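Lin1909 protein (Listeria innocua, PDB 3FIJ) binds a manganese ion and is of unproven function, though its family suggests a gamma-glutamyl-gamma-aminobutyrate hydrolase of the class I glutamine amidotransferase type. Local coordinates at residues G70-P75 / H178-K183; T128-Q131 / Q135-T138; L141-R146 / M199-E204; P160-A165 / K190-T195. All coordinates share one frame; numbering follows the deposited sequence.

Contact 1: residues G70-P75 / H178-K183; sequences GQDITP and HHQFIK. With MN (manganese (II) ion), chain I.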
loop_
_atom_site.group_PDB
_atom_site.type_symbol
_atom_site.label_atom_id
_atom_site.label_comp_id
_atom_site.label_asym_id
_atom_site.label_seq_id
_atom_site.Cartn_x
_atom_site.Cartn_y
_atom_site.Cartn_z
ATOM N N GLY A 70 2.390 12.257 22.436
ATOM C CA GLY A 70 3.457 11.454 21.890
ATOM C C GLY A 70 3.402 10.039 22.424
ATOM O O GLY A 70 2.342 9.532 22.790
ATOM N N GLN A 71 4.561 9.405 22.480
ATOM C CA GLN A 71 4.670 8.030 22.944
ATOM C C GLN A 71 4.558 7.846 24.448
ATOM O O GLN A 71 4.646 8.801 25.221
ATOM C CB GLN A 71 6.001 7.454 22.476
ATOM C CG GLN A 71 6.114 7.346 20.974
ATOM C CD GLN A 71 7.511 7.009 20.536
ATOM O OE1 GLN A 71 7.724 6.537 19.417
ATOM N NE2 GLN A 71 8.484 7.258 21.411
ATOM N N ASP A 72 4.366 6.594 24.851
ATOM C CA ASP A 72 4.284 6.246 26.262
ATOM C C ASP A 72 5.623 6.595 26.907
ATOM O O ASP A 72 6.654 6.595 26.246
ATOM C CB ASP A 72 4.021 4.747 26.428
ATOM C CG ASP A 72 2.759 4.298 25.724
ATOM O OD1 ASP A 72 1.864 5.144 25.517
ATOM O OD2 ASP A 72 2.660 3.099 25.385
ATOM N N ILE A 73 5.594 6.896 28.196
ATOM C CA ILE A 73 6.796 7.234 28.935
ATOM C C ILE A 73 7.524 5.942 29.291
ATOM O O ILE A 73 6.885 4.946 29.641
ATOM C CB ILE A 73 6.424 7.994 30.213
ATOM C CG1 ILE A 73 5.887 9.378 29.826
ATOM C CG2 ILE A 73 7.626 8.074 31.142
ATOM C CD1 ILE A 73 4.715 9.833 30.655
ATOM N N THR A 74 8.855 5.954 29.204
ATOM C CA THR A 74 9.608 4.743 29.499
ATOM C C THR A 74 9.236 4.309 30.906
ATOM O O THR A 74 9.286 5.102 31.849
ATOM C CB THR A 74 11.139 4.955 29.382
ATOM O OG1 THR A 74 11.660 5.425 30.627
ATOM C CG2 THR A 74 11.450 5.959 28.290
ATOM N N PRO A 75 8.835 3.039 31.053
ATOM C CA PRO A 75 8.429 2.473 32.342
ATOM C C PRO A 75 9.485 2.556 33.439
ATOM O O PRO A 75 9.167 2.786 34.606
ATOM C CB PRO A 75 8.028 1.036 31.978
ATOM C CG PRO A 75 8.868 0.725 30.771
ATOM C CD PRO A 75 8.842 2.013 29.991
ATOM N N HIS A 178 -5.555 7.963 24.026
ATOM C CA HIS A 178 -4.538 7.360 24.867
ATOM C C HIS A 178 -4.903 5.959 25.340
ATOM O O HIS A 178 -6.077 5.578 25.354
ATOM C CB HIS A 178 -4.252 8.276 26.065
ATOM C CG HIS A 178 -5.447 8.540 26.936
ATOM N ND1 HIS A 178 -5.734 7.789 28.056
ATOM C CD2 HIS A 178 -6.433 9.461 26.836
ATOM C CE1 HIS A 178 -6.848 8.239 28.611
ATOM N NE2 HIS A 178 -7.293 9.253 27.892
ATOM N N HIS A 179 -3.880 5.182 25.689
ATOM C CA HIS A 179 -4.104 3.835 26.180
ATOM C C HIS A 179 -3.430 3.657 27.542
ATOM O O HIS A 179 -3.452 2.565 28.114
ATOM C CB HIS A 179 -3.614 2.778 25.172
ATOM C CG HIS A 179 -2.155 2.463 25.275
ATOM N ND1 HIS A 179 -1.171 3.339 24.880
ATOM C CD2 HIS A 179 -1.515 1.367 25.753
ATOM C CE1 HIS A 179 0.014 2.802 25.110
ATOM N NE2 HIS A 179 -0.168 1.607 25.641
ATOM N N GLN A 180 -2.843 4.734 28.065
ATOM C CA GLN A 180 -2.208 4.681 29.383
ATOM C C GLN A 180 -2.904 5.685 30.300
ATOM O O GLN A 180 -3.534 6.634 29.821
ATOM C CB GLN A 180 -0.715 5.013 29.298
ATOM C CG GLN A 180 0.104 4.075 28.427
ATOM C CD GLN A 180 1.562 4.027 28.850
ATOM O OE1 GLN A 180 2.157 5.055 29.168
ATOM N NE2 GLN A 180 2.146 2.835 28.847
ATOM N N PHE A 181 -2.808 5.469 31.610
ATOM C CA PHE A 181 -3.439 6.367 32.582
ATOM C C PHE A 181 -2.589 6.593 33.822
ATOM O O PHE A 181 -1.706 5.798 34.148
ATOM C CB PHE A 181 -4.765 5.805 33.094
ATOM C CG PHE A 181 -5.696 5.337 32.032
ATOM C CD1 PHE A 181 -5.494 4.116 31.405
ATOM C CD2 PHE A 181 -6.797 6.105 31.674
ATOM C CE1 PHE A 181 -6.379 3.656 30.439
ATOM C CE2 PHE A 181 -7.694 5.662 30.708
ATOM C CZ PHE A 181 -7.487 4.434 30.085
ATOM N N ILE A 182 -2.877 7.676 34.532
ATOM C CA ILE A 182 -2.185 7.938 35.777
ATOM C C ILE A 182 -2.699 6.868 36.744
ATOM O O ILE A 182 -3.911 6.650 36.862
ATOM C CB ILE A 182 -2.548 9.327 36.360
ATOM C CG1 ILE A 182 -1.905 10.436 35.522
ATOM C CG2 ILE A 182 -2.111 9.402 37.836
ATOM C CD1 ILE A 182 -1.975 11.829 36.159
ATOM N N LYS A 183 -1.783 6.181 37.414
ATOM C CA LYS A 183 -2.168 5.156 38.381
ATOM C C LYS A 183 -2.060 5.859 39.719
ATOM O O LYS A 183 -3.058 6.298 40.287
ATOM C CB LYS A 183 -1.208 3.957 38.313
ATOM C CG LYS A 183 -1.655 2.739 39.137
ATOM C CD LYS A 183 -0.943 1.446 38.705
ATOM C CE LYS A 183 0.552 1.477 39.034
ATOM N NZ LYS A 183 1.348 0.436 38.304
HETATM MN MN MN I . -9.577 9.757 27.909
HETATM O O HOH W 1 2.650 7.414 28.880
HETATM O O HOH W 2 4.425 4.253 30.265
HETATM O O HOH W 3 -8.988 11.784 27.089
#
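Asp72 and Gln180 lay their flat ends one over the other: carboxylate and amide planes lie 10° apart, and Asp72 CG sits 3.4 Å from Gln180 CD. The Gln180 chain gets there by running extended beyond CG (chi2 -154°), long enough to carry its amide across from the strand 181-182 side to the 70-75 loop. OE1 ends beside the aliphatic part of the aspartate, with Gln180 OE1 3.3 Å from Asp72 CB. Neither group spends its polar atoms on the other. Asp72 OD2 accepts from Gly87 N and Gln180 NE2 donates to Gln131 O, so each plane is held from outside the stack. The amide oxygen works through water instead. One water donates to both Gln180 OE1 (2.6 Å) and Ile73 O (2.6 Å), a firm bridge to the loop backbone. A second water accepts from Ile73 N (3.1 Å), but its link to Gln180 OE1 is implausibly short and therefore doubtful. The His179 side chain crosses that of Asp72 at about a right angle, though its ring placement is doubtful. The neighbouring His178 turns the other way: its ND1 donates to Gln180 O (3.0 Å, N-H...O angle 139°), the backbone oxygen of the residue whose side chain makes the stack, and its NE2 binds manganese at 2.3 Å. His143, His154, Ser176 and Glu201 share that ion. The stack thus joins the 70-75 loop to the segment supplying His178, beside the manganese site, in a fold consistent with class I glutamine amidotransferases.

Contact 2: residues T128-Q131 / Q135-T138; sequences TLYQ and QVET
Val136 and Tyr130 meet through a CH-pi contact: the methyl CG1 stands over one face of the ring, 3.8 Å from the centroid of Tyr130 and 11° off the ring normal, nearly above its centre. The two side chains cross at about a right angle, and only CG1 of the valine approaches the ring. At the far end of the same ring Tyr130 OH donates to Glu137 OE2 at 2.9 Å, taking the syn lone pair on the side of the other carboxylate oxygen. Glu137 reaches it by bending at its second torsion, which folds the chain back toward the tyrosine. Its carboxylate plane stands 76° from the ring plane. Further along, Gln131 N makes a weak bond to Gln135 OE1 (3.3 Å, N-H...O angle 126°), and the Gln131 CB packs 3.4 Å from that same Gln135 OE1. In the next shell, the Gln131 amide is gripped at both ends: OE1 accepts from Ser83 N, while NE2 donates to Glu80 OE1 and Glu81 O. Tyr130 is anchored through its backbone, which pairs with Phe181 in the short antiparallel sheet of strands 129-130 and 181-182. Val136 CG1 in turn rests against selenium of the selenomethionine at Met199. A partly exposed ring is thus pinned at its face by a methyl and at its hydroxyl by a carboxylate, a combination that should limit how the phenol can tilt and fastens the turn after strand 129-130 largely through side chains, the one bond to main chain being weak.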
loop_
_atom_site.group_PDB
_atom_site.type_symbol
_atom_site.label_atom_id
_atom_site.label_comp_id
_atom_site.label_asym_id
_atom_site.label_seq_id
_atom_site.Cartn_x
_atom_site.Cartn_y
_atom_site.Cartn_z
ATOM N N THR A 128 2.872 7.271 39.203
ATOM C CA THR A 128 3.005 6.082 38.362
ATOM C C THR A 128 1.883 6.054 37.335
ATOM O O THR A 128 0.960 6.868 37.398
ATOM C CB THR A 128 2.964 4.764 39.189
ATOM O OG1 THR A 128 1.688 4.629 39.825
ATOM C CG2 THR A 128 4.057 4.766 40.251
ATOM N N LEU A 129 1.958 5.112 36.399
ATOM C CA LEU A 129 0.949 4.997 35.352
ATOM C C LEU A 129 0.526 3.554 35.108
ATOM O O LEU A 129 1.258 2.625 35.440
ATOM C CB LEU A 129 1.517 5.533 34.036
ATOM C CG LEU A 129 2.261 6.867 34.014
ATOM C CD1 LEU A 129 2.911 7.064 32.640
ATOM C CD2 LEU A 129 1.299 7.993 34.341
ATOM N N TYR A 130 -0.660 3.367 34.537
ATOM C CA TYR A 130 -1.101 2.033 34.154
ATOM C C TYR A 130 -0.492 1.939 32.756
ATOM O O TYR A 130 -0.658 2.860 31.956
ATOM C CB TYR A 130 -2.625 1.939 34.020
ATOM C CG TYR A 130 -3.381 1.835 35.321
ATOM C CD1 TYR A 130 -3.906 2.970 35.931
ATOM C CD2 TYR A 130 -3.581 0.592 35.946
ATOM C CE1 TYR A 130 -4.611 2.880 37.125
ATOM C CE2 TYR A 130 -4.282 0.490 37.145
ATOM C CZ TYR A 130 -4.793 1.640 37.726
ATOM O OH TYR A 130 -5.489 1.561 38.903
ATOM N N GLN A 131 0.211 0.853 32.460
ATOM C CA GLN A 131 0.837 0.690 31.153
ATOM C C GLN A 131 -0.138 0.475 29.992
ATOM O O GLN A 131 0.198 0.768 28.843
ATOM C CB GLN A 131 1.856 -0.449 31.210
ATOM C CG GLN A 131 3.109 -0.074 31.967
ATOM C CD GLN A 131 4.196 -1.121 31.873
ATOM O OE1 GLN A 131 4.369 -1.771 30.833
ATOM N NE2 GLN A 131 4.955 -1.279 32.954
ATOM N N GLN A 135 -5.053 -3.141 31.893
ATOM C CA GLN A 135 -4.557 -3.375 33.246
ATOM C C GLN A 135 -5.327 -2.709 34.387
ATOM O O GLN A 135 -5.050 -2.977 35.564
ATOM C CB GLN A 135 -3.081 -2.975 33.307
ATOM C CG GLN A 135 -2.171 -3.877 32.467
ATOM C CD GLN A 135 -0.826 -3.233 32.160
ATOM O OE1 GLN A 135 -0.370 -2.341 32.877
ATOM N NE2 GLN A 135 -0.184 -3.693 31.098
ATOM N N VAL A 136 -6.288 -1.849 34.064
ATOM C CA VAL A 136 -7.049 -1.193 35.120
ATOM C C VAL A 136 -7.988 -2.228 35.722
ATOM O O VAL A 136 -8.641 -2.982 35.002
ATOM C CB VAL A 136 -7.845 0.031 34.593
ATOM C CG1 VAL A 136 -6.879 1.063 34.019
ATOM C CG2 VAL A 136 -8.835 -0.400 33.531
ATOM N N GLU A 137 -8.028 -2.271 37.049
ATOM C CA GLU A 137 -8.851 -3.231 37.772
ATOM C C GLU A 137 -10.292 -3.291 37.307
ATOM O O GLU A 137 -10.877 -4.371 37.242
ATOM C CB GLU A 137 -8.818 -2.943 39.277
ATOM C CG GLU A 137 -7.433 -3.058 39.906
ATOM C CD GLU A 137 -6.549 -1.847 39.631
ATOM O OE1 GLU A 137 -5.366 -1.872 40.037
ATOM O OE2 GLU A 137 -7.034 -0.870 39.016
ATOM N N THR A 138 -10.868 -2.140 36.985
ATOM C CA THR A 138 -12.256 -2.099 36.544
ATOM C C THR A 138 -12.373 -1.716 35.069
ATOM O O THR A 138 -11.568 -0.937 34.558
ATOM C CB THR A 138 -13.046 -1.106 37.392
ATOM O OG1 THR A 138 -14.424 -1.121 36.993
ATOM C CG2 THR A 138 -12.465 0.297 37.225
#

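Contact 3: residues L141-R146 / M199-E204; sequences LQHLQR and MIEAVE. With MN (manganese (II) ion), chain I.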
loop_
_atom_site.group_PDB
_atom_site.type_symbol
_atom_site.label_atom_id
_atom_site.label_comp_id
_atom_site.label_asym_id
_atom_site.label_seq_id
_atom_site.Cartn_x
_atom_site.Cartn_y
_atom_site.Cartn_z
ATOM N N LEU A 141 -13.838 2.942 30.097
ATOM C CA LEU A 141 -14.531 3.362 28.892
ATOM C C LEU A 141 -13.499 3.422 27.774
ATOM O O LEU A 141 -12.317 3.213 28.010
ATOM C CB LEU A 141 -15.136 4.748 29.091
ATOM C CG LEU A 141 -16.268 4.812 30.113
ATOM C CD1 LEU A 141 -16.624 6.266 30.378
ATOM C CD2 LEU A 141 -17.468 4.017 29.585
ATOM N N GLN A 142 -13.938 3.704 26.554
ATOM C CA GLN A 142 -12.992 3.793 25.455
ATOM C C GLN A 142 -12.202 5.081 25.592
ATOM O O GLN A 142 -12.784 6.156 25.776
ATOM C CB GLN A 142 -13.701 3.810 24.102
ATOM C CG GLN A 142 -12.720 3.685 22.941
ATOM C CD GLN A 142 -13.397 3.640 21.595
ATOM O OE1 GLN A 142 -13.824 4.671 21.065
ATOM N NE2 GLN A 142 -13.511 2.446 21.033
ATOM N N HIS A 143 -10.880 4.979 25.508
ATOM C CA HIS A 143 -10.049 6.171 25.603
ATOM C C HIS A 143 -9.230 6.401 24.341
ATOM O O HIS A 143 -8.504 7.389 24.230
ATOM C CB HIS A 143 -9.180 6.107 26.861
ATOM C CG HIS A 143 -9.934 6.458 28.108
ATOM N ND1 HIS A 143 -10.071 7.756 28.553
ATOM C CD2 HIS A 143 -10.680 5.693 28.942
ATOM C CE1 HIS A 143 -10.868 7.778 29.607
ATOM N NE2 HIS A 143 -11.252 6.539 29.861
ATOM N N LEU A 144 -9.348 5.473 23.396
ATOM C CA LEU A 144 -8.700 5.620 22.097
ATOM C C LEU A 144 -9.911 5.703 21.179
ATOM O O LEU A 144 -10.329 4.711 20.591
ATOM C CB LEU A 144 -7.847 4.400 21.738
ATOM C CG LEU A 144 -7.141 4.546 20.382
ATOM C CD1 LEU A 144 -6.371 5.866 20.335
ATOM C CD2 LEU A 144 -6.198 3.365 20.153
ATOM N N GLN A 145 -10.489 6.897 21.097
ATOM C CA GLN A 145 -11.691 7.131 20.312
ATOM C C GLN A 145 -11.509 6.915 18.818
ATOM O O GLN A 145 -10.444 7.173 18.267
ATOM C CB GLN A 145 -12.208 8.551 20.567
ATOM C CG GLN A 145 -11.374 9.649 19.939
ATOM C CD GLN A 145 -11.885 11.044 20.280
ATOM O OE1 GLN A 145 -12.001 11.408 21.450
ATOM N NE2 GLN A 145 -12.188 11.832 19.254
ATOM N N ARG A 146 -12.561 6.432 18.174
ATOM C CA ARG A 146 -12.544 6.194 16.740
ATOM C C ARG A 146 -13.246 7.369 16.076
ATOM O O ARG A 146 -13.062 7.619 14.886
ATOM C CB ARG A 146 -13.242 4.871 16.402
ATOM C CG ARG A 146 -12.497 3.640 16.907
ATOM C CD ARG A 146 -11.019 3.742 16.552
ATOM N NE ARG A 146 -10.209 2.652 17.102
ATOM C CZ ARG A 146 -8.875 2.669 17.168
ATOM N NH1 ARG A 146 -8.197 3.724 16.719
ATOM N NH2 ARG A 146 -8.217 1.631 17.681
HETATM N N MSE A 199 -11.341 7.234 35.626
HETATM C CA MSE A 199 -9.994 7.550 35.162
HETATM C C MSE A 199 -9.685 9.055 35.225
HETATM O O MSE A 199 -10.562 9.898 35.047
HETATM C CB MSE A 199 -9.790 7.001 33.749
HETATM C CG MSE A 199 -9.859 5.483 33.672
HETATM SE SE MSE A 199 -8.443 4.576 34.709
HETATM C CE MSE A 199 -9.439 4.219 36.322
ATOM N N ILE A 200 -8.426 9.380 35.490
ATOM C CA ILE A 200 -7.976 10.761 35.620
ATOM C C ILE A 200 -7.798 11.485 34.290
ATOM O O ILE A 200 -6.987 11.080 33.453
ATOM C CB ILE A 200 -6.649 10.806 36.406
ATOM C CG1 ILE A 200 -6.906 10.346 37.840
ATOM C CG2 ILE A 200 -6.064 12.210 36.376
ATOM C CD1 ILE A 200 -5.657 9.934 38.590
ATOM N N GLU A 201 -8.546 12.571 34.117
ATOM C CA GLU A 201 -8.514 13.362 32.885
ATOM C C GLU A 201 -7.851 14.729 33.027
ATOM O O GLU A 201 -7.395 15.308 32.035
ATOM C CB GLU A 201 -9.937 13.540 32.346
ATOM C CG GLU A 201 -10.548 12.292 31.705
ATOM C CD GLU A 201 -9.906 11.913 30.367
ATOM O OE1 GLU A 201 -9.640 12.813 29.538
ATOM O OE2 GLU A 201 -9.679 10.706 30.131
ATOM N N ALA A 202 -7.794 15.244 34.250
ATOM C CA ALA A 202 -7.180 16.544 34.494
ATOM C C ALA A 202 -6.531 16.626 35.876
ATOM O O ALA A 202 -7.099 16.193 36.885
ATOM C CB ALA A 202 -8.224 17.656 34.334
ATOM N N VAL A 203 -5.339 17.201 35.924
ATOM C CA VAL A 203 -4.624 17.335 37.177
ATOM C C VAL A 203 -4.141 18.768 37.328
ATOM O O VAL A 203 -3.715 19.388 36.353
ATOM C CB VAL A 203 -3.393 16.403 37.210
ATOM C CG1 VAL A 203 -2.649 16.548 38.545
ATOM C CG2 VAL A 203 -3.829 14.966 36.974
ATOM N N GLU A 204 -4.226 19.300 38.543
ATOM C CA GLU A 204 -3.750 20.649 38.815
ATOM C C GLU A 204 -2.842 20.600 40.034
ATOM O O GLU A 204 -2.838 19.625 40.781
ATOM C CB GLU A 204 -4.928 21.599 39.037
ATOM C CG GLU A 204 -5.812 21.703 37.796
ATOM C CD GLU A 204 -7.021 22.601 37.967
ATOM O OE1 GLU A 204 -7.919 22.542 37.098
ATOM O OE2 GLU A 204 -7.076 23.365 38.955
HETATM MN MN MN I . -9.577 9.757 27.909
HETATM O O HOH W 3 -8.988 11.784 27.089
#
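His143 and Glu201 point at one another from opposite directions, and their flat groups are nearly coplanar, ring and carboxylate 18° apart. Glu201 OE2 lies at the edge of the imidazole, close to its plane, 3.2 Å from His143 CE1. Met199, a selenomethionine, comes in obliquely, its CB 4.2 Å from His143 NE2, while Phe181 meets the imidazole edge-to-face. What draws the two together is the manganese ion between them: His143 ND1 binds it at 2.2 Å and Glu201 OE2 at 2.4 Å. These two donor atoms are close without being hydrogen-bonded. A bend at the second torsion of Glu201 (chi2 -70°) brings its carboxylate round to the metal, which it binds through OE2 alone. Glu201 OE1 instead accepts from the metal-bound water at 2.7 Å, so one carboxylate holds both the ion and its water ligand. His154, Ser176 and His178 complete the protein ligands. The remaining ring nitrogen, His143 NE2, hydrogen-bonds to Asp197, a second-shell carboxylate that, with the metal bond, holds the rotation of the imidazole and may make ND1 a stronger donor to the metal.

Contact 4: residues P160-A165 / K190-T195; sequences PTSELA and KVTART
Thr192 and Ser162 touch where strand 189-195 carries a classic beta bulge: Thr192 and Ala193 both face Ala202 of the next strand, which turns the two side chains toward the 160-165 loop. Followed outward, Thr192 begins with CB lying 3.5 Å from Ser162 CB. Its methyl sits beside the backbone N, anti to the carbonyl carbon, and Thr192 CG2 is pressed to 3.3 Å from Ser162 CB, tighter than ordinary van der Waals contact. The other branch, OG1, passes 4.3 Å from Leu164 CB and hydrogen-bonds to Glu204 OE1. That glutamate, on strand 200-205, also receives the loop's backbone, OE1 taking Leu164 N and OE2 taking Glu163 N, so a single buried carboxylate joins the bulge to the start of the helical-looking turn 163-165. Ser162 itself opens that turn with an ST motif, its OG accepting from Ala165 N at 3.1 Å with an N-H...O angle of 152°. The same hydroxyl is hydrogen-bonded to Glu159 O, and so is tied to backbone both before and after it. Leu164 adds the apolar half of the contact. Its CG is turned anti to N (chi1 -173°), which directs CG and its methyls away from the serine and along the strand to the second bulge residue; the leucine also packs on Trp217. Loop 160-165 packs on the mixed sheet at Ala193, which lies close to the metal ligand Glu201. The last step is a pure methyl contact, Leu164 CD2 at 3.7 Å from Ala193 CB.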
loop_
_atom_site.group_PDB
_atom_site.type_symbol
_atom_site.label_atom_id
_atom_site.label_comp_id
_atom_site.label_asym_id
_atom_site.label_seq_id
_atom_site.Cartn_x
_atom_site.Cartn_y
_atom_site.Cartn_z
ATOM N N PRO A 160 -15.741 21.771 40.503
ATOM C CA PRO A 160 -16.231 23.158 40.469
ATOM C C PRO A 160 -15.286 24.226 41.004
ATOM O O PRO A 160 -15.329 25.379 40.569
ATOM C CB PRO A 160 -17.534 23.084 41.262
ATOM C CG PRO A 160 -17.281 21.979 42.224
ATOM C CD PRO A 160 -16.624 20.944 41.345
ATOM N N THR A 161 -14.429 23.840 41.939
ATOM C CA THR A 161 -13.470 24.763 42.539
ATOM C C THR A 161 -12.151 24.802 41.778
ATOM O O THR A 161 -11.250 25.554 42.142
ATOM C CB THR A 161 -13.122 24.336 43.977
ATOM O OG1 THR A 161 -12.780 22.941 43.973
ATOM C CG2 THR A 161 -14.293 24.577 44.921
ATOM N N SER A 162 -12.035 23.996 40.726
ATOM C CA SER A 162 -10.790 23.919 39.969
ATOM C C SER A 162 -10.548 24.985 38.904
ATOM O O SER A 162 -11.473 25.638 38.415
ATOM C CB SER A 162 -10.679 22.552 39.301
ATOM O OG SER A 162 -11.523 22.484 38.167
ATOM N N GLU A 163 -9.276 25.139 38.549
ATOM C CA GLU A 163 -8.864 26.078 37.519
ATOM C C GLU A 163 -9.603 25.662 36.251
ATOM O O GLU A 163 -10.132 26.503 35.523
ATOM C CB GLU A 163 -7.355 25.968 37.299
ATOM C CG GLU A 163 -6.761 26.924 36.268
ATOM C CD GLU A 163 -6.558 28.336 36.806
ATOM O OE1 GLU A 163 -6.265 28.469 38.010
ATOM O OE2 GLU A 163 -6.674 29.305 36.021
ATOM N N LEU A 164 -9.644 24.356 36.003
ATOM C CA LEU A 164 -10.309 23.818 34.817
ATOM C C LEU A 164 -11.727 24.346 34.724
ATOM O O LEU A 164 -12.181 24.750 33.645
ATOM C CB LEU A 164 -10.345 22.286 34.861
ATOM C CG LEU A 164 -10.860 21.606 33.591
ATOM C CD1 LEU A 164 -9.951 21.976 32.420
ATOM C CD2 LEU A 164 -10.891 20.094 33.782
ATOM N N ALA A 165 -12.413 24.357 35.867
ATOM C CA ALA A 165 -13.794 24.824 35.946
ATOM C C ALA A 165 -13.967 26.284 35.524
ATOM O O ALA A 165 -15.082 26.728 35.264
ATOM C CB ALA A 165 -14.344 24.607 37.365
ATOM N N LYS A 190 -3.713 17.602 42.515
ATOM C CA LYS A 190 -5.069 17.179 42.804
ATOM C C LYS A 190 -5.737 16.906 41.465
ATOM O O LYS A 190 -5.513 17.624 40.485
ATOM C CB LYS A 190 -5.823 18.265 43.586
ATOM C CG LYS A 190 -5.811 19.637 42.929
ATOM C CD LYS A 190 -6.456 20.698 43.816
ATOM C CE LYS A 190 -6.478 22.059 43.111
ATOM N NZ LYS A 190 -7.268 23.095 43.842
ATOM N N VAL A 191 -6.522 15.839 41.419
ATOM C CA VAL A 191 -7.239 15.472 40.209
ATOM C C VAL A 191 -8.447 16.405 40.160
ATOM O O VAL A 191 -9.113 16.593 41.174
ATOM C CB VAL A 191 -7.720 13.990 40.275
ATOM C CG1 VAL A 191 -8.602 13.794 41.493
ATOM C CG2 VAL A 191 -8.510 13.630 39.031
ATOM N N THR A 192 -8.720 17.000 39.001
ATOM C CA THR A 192 -9.862 17.902 38.875
ATOM C C THR A 192 -10.865 17.469 37.820
ATOM O O THR A 192 -11.892 18.114 37.639
ATOM C CB THR A 192 -9.418 19.340 38.561
ATOM O OG1 THR A 192 -8.562 19.348 37.410
ATOM C CG2 THR A 192 -8.687 19.929 39.752
ATOM N N ALA A 193 -10.570 16.373 37.128
ATOM C CA ALA A 193 -11.467 15.857 36.104
ATOM C C ALA A 193 -11.317 14.344 35.941
ATOM O O ALA A 193 -10.210 13.808 35.987
ATOM C CB ALA A 193 -11.195 16.548 34.779
ATOM N N ARG A 194 -12.446 13.673 35.745
ATOM C CA ARG A 194 -12.493 12.229 35.553
ATOM C C ARG A 194 -13.646 11.875 34.611
ATOM O O ARG A 194 -14.608 12.642 34.470
ATOM C CB ARG A 194 -12.767 11.503 36.876
ATOM C CG ARG A 194 -11.655 11.471 37.894
ATOM C CD ARG A 194 -12.170 10.835 39.183
ATOM N NE ARG A 194 -11.320 11.139 40.333
ATOM C CZ ARG A 194 -10.164 10.541 40.597
ATOM N NH1 ARG A 194 -9.710 9.590 39.791
ATOM N NH2 ARG A 194 -9.462 10.898 41.669
ATOM N N THR A 195 -13.543 10.711 33.972
ATOM C CA THR A 195 -14.617 10.215 33.115
ATOM C C THR A 195 -15.420 9.278 34.019
ATOM O O THR A 195 -14.909 8.811 35.044
ATOM C CB THR A 195 -14.089 9.408 31.915
ATOM O OG1 THR A 195 -12.891 8.730 32.299
ATOM C CG2 THR A 195 -13.839 10.318 30.707
#

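Contacts 3 and 4 are buried and lie on the neighbouring strands 200-205 and 189-195 of the large mixed sheet; contacts 1 and 2 are only partly buried and meet in the small antiparallel sheet of strands 129-130 and 181-182. Contact 2 is the most peripheral, its centre about 18 Å from the centre of the chain. Manganese joins contacts 1 and 3, contact 3 supplying two ligands and contact 1 one, and the metal-bound water belongs to both. Chemistry follows place: coordination dominates contact 3, stacked polar groups and water contact 1, a ring held by methyl and carboxylate contact 2, and close aliphatic packing contact 4, which touches contact 3 through Glu204 and Ala202.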